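Local coordinates for protein Alpha/beta hydrolase (Streptomyces albidoflavus, PDB 6KSU) that probably cyclises non-ribosomal peptides by macrolactamization, as a stand-alone cyclase of the penicillin-binding-protein and beta-lactamase family, at residues Thr89-Met94 with Val265-Pro270; Ala299-Phe302 with Gly307-Leu310. All blocks are in the same frame, centred on the assembly; numbering follows the deposited sequence.

Contact 1: Thr89-Met94 with Val265-Pro270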
# COMPACT_ATOMS: atom_id res chain seq x y z
N THR A 89 -7.55 4.00 6.81
CA THR A 89 -7.10 5.24 7.43
C THR A 89 -7.50 6.44 6.58
O THR A 89 -7.98 7.46 7.11
CB THR A 89 -5.58 5.19 7.61
OG1 THR A 89 -5.30 4.35 8.73
CG2 THR A 89 -5.02 6.62 7.88
N ALA A 90 -7.31 6.35 5.26
CA ALA A 90 -7.76 7.42 4.38
C ALA A 90 -9.25 7.60 4.48
O ALA A 90 -9.75 8.73 4.53
CB ALA A 90 -7.38 7.12 2.93
N GLU A 91 -9.98 6.48 4.53
CA GLU A 91 -11.42 6.55 4.67
C GLU A 91 -11.81 7.22 5.98
O GLU A 91 -12.73 8.04 6.03
CB GLU A 91 -11.99 5.15 4.54
CG GLU A 91 -12.18 4.67 3.08
CD GLU A 91 -13.11 3.44 3.01
OE1 GLU A 91 -13.16 2.71 4.02
OE2 GLU A 91 -13.80 3.22 2.00
N LEU A 92 -11.09 6.89 7.05
CA LEU A 92 -11.33 7.50 8.35
C LEU A 92 -11.05 9.00 8.29
O LEU A 92 -11.87 9.81 8.75
CB LEU A 92 -10.44 6.82 9.37
CG LEU A 92 -10.60 7.28 10.81
CD1 LEU A 92 -12.06 7.23 11.18
CD2 LEU A 92 -9.76 6.39 11.72
N VAL A 93 -9.92 9.39 7.70
CA VAL A 93 -9.57 10.81 7.58
C VAL A 93 -10.64 11.55 6.78
O VAL A 93 -11.05 12.66 7.13
CB VAL A 93 -8.17 10.97 6.95
CG1 VAL A 93 -7.91 12.42 6.60
CG2 VAL A 93 -7.10 10.47 7.86
N MET A 94 -11.10 10.93 5.68
CA MET A 94 -12.09 11.60 4.85
C MET A 94 -13.41 11.80 5.58
O MET A 94 -14.12 12.76 5.29
CB MET A 94 -12.31 10.83 3.55
CG MET A 94 -11.13 10.86 2.59
SD MET A 94 -10.47 12.51 2.21
CE MET A 94 -11.59 12.99 0.91
N VAL A 265 -13.92 -5.52 0.76
CA VAL A 265 -14.95 -5.27 -0.25
C VAL A 265 -16.06 -4.39 0.34
O VAL A 265 -16.56 -3.47 -0.32
CB VAL A 265 -15.50 -6.60 -0.80
CG1 VAL A 265 -16.72 -6.39 -1.67
CG2 VAL A 265 -14.40 -7.34 -1.60
N THR A 266 -16.42 -4.62 1.60
CA THR A 266 -17.46 -3.82 2.22
C THR A 266 -17.05 -2.36 2.29
O THR A 266 -17.81 -1.47 1.91
CB THR A 266 -17.76 -4.38 3.61
OG1 THR A 266 -18.23 -5.74 3.49
CG2 THR A 266 -18.79 -3.51 4.34
N ALA A 267 -15.81 -2.09 2.72
CA ALA A 267 -15.31 -0.71 2.78
C ALA A 267 -15.23 -0.07 1.40
O ALA A 267 -15.27 1.15 1.28
CB ALA A 267 -13.93 -0.68 3.46
N ALA A 268 -15.12 -0.87 0.34
CA ALA A 268 -15.15 -0.36 -1.02
C ALA A 268 -16.56 -0.04 -1.50
O ALA A 268 -16.71 0.69 -2.50
CB ALA A 268 -14.50 -1.38 -1.97
N ARG A 269 -17.60 -0.55 -0.82
CA ARG A 269 -18.96 -0.37 -1.32
C ARG A 269 -19.33 1.08 -1.57
O ARG A 269 -19.88 1.37 -2.64
CB ARG A 269 -19.96 -1.06 -0.36
CG ARG A 269 -19.79 -2.59 -0.30
CD ARG A 269 -20.35 -3.28 -1.52
NE ARG A 269 -21.67 -2.76 -1.89
CZ ARG A 269 -22.82 -3.25 -1.43
NH1 ARG A 269 -22.81 -4.27 -0.59
NH2 ARG A 269 -23.97 -2.71 -1.83
N PRO A 270 -19.08 2.04 -0.66
CA PRO A 270 -19.43 3.45 -0.97
C PRO A 270 -18.69 4.03 -2.17
O PRO A 270 -19.05 5.14 -2.60
CB PRO A 270 -19.05 4.22 0.31
CG PRO A 270 -18.97 3.19 1.37
CD PRO A 270 -18.52 1.92 0.70
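Glu91 OE2 sits between two partners: it is hydrogen-bonded to NE2 of His271, just beyond the 265-270 segment, and lies 2.6 Å from the backbone O of Ala267. Two oxygens this close suggest that the acid is protonated and probably donates to the carbonyl. The carboxylate reaches across the gap between the two helices on an extended chain; CG stands beside the backbone N and opposite the carbonyl carbon (chi1 -83°), and from there the side chain runs out to the turn at Ala267. OE1 lies 3.5 Å from Ala267 CB; it is buried here and has no polar partner in the model. The Glu91 side chain also touches Leu202 of helix 194-206, Leu284 in a loop, and Met292 of helix 286-293. The backbones stay well apart, with 8.5 Å between Glu91 CA and Ala267 CA, and this single side chain bridges them. Anchored by its bond to His271, the buried acid thus links helix 85-98 to the C-terminal part of helix 261-268; the start of helix 85-98 carries the SxxK pattern, probably that of the nucleophile helix in the serine beta-lactamase and penicillin-binding-protein fold.

Contact 2: Ala299-Phe302 with Gly307-Leu310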
# COMPACT_ATOMS: atom_id res chain seq x y z
N ALA A 299 2.53 14.26 -10.49
CA ALA A 299 3.34 13.54 -9.49
C ALA A 299 3.10 12.03 -9.66
O ALA A 299 2.41 11.40 -8.86
CB ALA A 299 3.04 14.00 -8.07
N GLU A 300 3.70 11.45 -10.69
CA GLU A 300 3.49 10.03 -10.96
C GLU A 300 4.16 9.16 -9.89
O GLU A 300 5.33 9.39 -9.55
CB GLU A 300 4.01 9.67 -12.35
CG GLU A 300 3.34 8.43 -12.97
CD GLU A 300 4.29 7.53 -13.79
OE1 GLU A 300 5.02 8.07 -14.65
OE2 GLU A 300 4.30 6.29 -13.56
N PRO A 301 3.45 8.13 -9.34
CA PRO A 301 4.09 7.15 -8.41
C PRO A 301 4.95 6.15 -9.17
O PRO A 301 4.60 4.98 -9.36
CB PRO A 301 2.87 6.50 -7.73
CG PRO A 301 1.76 6.63 -8.71
CD PRO A 301 2.03 7.83 -9.59
N PHE A 302 6.12 6.63 -9.60
CA PHE A 302 6.93 5.90 -10.58
C PHE A 302 7.40 4.56 -10.04
O PHE A 302 8.10 4.50 -9.02
CB PHE A 302 8.12 6.77 -11.00
CG PHE A 302 8.79 6.27 -12.23
CD1 PHE A 302 8.18 6.43 -13.47
CD2 PHE A 302 10.01 5.63 -12.16
CE1 PHE A 302 8.78 5.97 -14.61
CE2 PHE A 302 10.62 5.16 -13.29
CZ PHE A 302 9.99 5.33 -14.52
N GLY A 307 -1.11 6.43 -11.02
CA GLY A 307 -1.44 7.64 -10.29
C GLY A 307 -1.80 7.29 -8.87
O GLY A 307 -2.11 6.13 -8.55
N TRP A 308 -1.78 8.30 -8.00
CA TRP A 308 -2.20 8.12 -6.62
C TRP A 308 -3.17 9.22 -6.25
O TRP A 308 -2.98 10.39 -6.62
CB TRP A 308 -1.03 8.14 -5.64
CG TRP A 308 -1.17 7.14 -4.55
CD1 TRP A 308 -1.89 7.27 -3.39
CD2 TRP A 308 -0.57 5.83 -4.50
NE1 TRP A 308 -1.78 6.12 -2.63
CE2 TRP A 308 -0.97 5.23 -3.29
CE3 TRP A 308 0.28 5.12 -5.36
CZ2 TRP A 308 -0.55 3.96 -2.92
CZ3 TRP A 308 0.70 3.86 -4.99
CH2 TRP A 308 0.27 3.29 -3.78
N GLY A 309 -4.20 8.85 -5.50
CA GLY A 309 -5.16 9.81 -5.01
C GLY A 309 -5.06 9.95 -3.51
O GLY A 309 -3.95 10.05 -2.97
N LEU A 310 -6.18 9.94 -2.80
CA LEU A 310 -6.16 9.99 -1.34
C LEU A 310 -6.42 8.57 -0.85
O LEU A 310 -7.57 8.15 -0.70
CB LEU A 310 -7.18 10.99 -0.82
CG LEU A 310 -7.20 12.34 -1.54
CD1 LEU A 310 -8.29 13.27 -0.97
CD2 LEU A 310 -5.83 13.02 -1.47
O HOH W 1 -0.44 10.78 -8.91
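Gly307 and Pro301 meet where the chain comes back past the pyrrolidine ring: Pro301 CD lies 3.5 Å from Gly307 CA, and Pro301 CG rests 3.6 Å from Gly307 C. The glycine therefore receives the proline ring against its main chain, while its own backbone pairs with Arg314 of the adjoining strand. Next comes Trp308, whose N donates to water 1 at 3.0 Å. The same water is hydrogen-bonded to the carbonyl of Ala299, 2.9 Å from water to Ala299 O, and so bridges the two backbones beside the proline. The indole begins with CG turned well off a staggered position (chi1 -141°), and its six-membered ring reaches back to Pro301: Trp308 CE3 is 3.8 Å from Pro301 CB, which approaches obliquely, whereas Pro301 CG lies at the ring edge, in its plane. Pro301 is the centre of an inverse gamma turn, a tight bend that sets its ring toward strand 307-308. That strand is an outermost one of the antiparallel sheet of the beta-lactamase fold, and the tryptophan leads from it to the probable active-site region, touching residues of the SxxK pattern. His134 meets the indole edge-to-face, and Phe172 packs against both the indole and Pro301. Beyond Trp308 the chain leaves the strand through Gly309 and moves away from the proline. Leu310 bonds through its backbone to Met292, and its side chain packs on Arg129 and Leu132 of helix 128-132.

Both contacts are buried, but they join different elements. Contact 1 ties two helices from distant parts of the sequence through one acidic side chain and a main-chain carbonyl; contact 2 is local, setting a loop against the edge strand that follows it, with apolar contact and a bridging water in place of a carboxylate. Their centres lie about 18 Å apart, yet the two meet: Ala90 CB is 3.8 Å from Leu310 O, and Met94 CE is 3.8 Å from Leu310 CD1. Helix 85-98 therefore has 261-268 as a polar neighbour at Glu91 and the 307-310 segment as a packing neighbour at Ala90 and Met94.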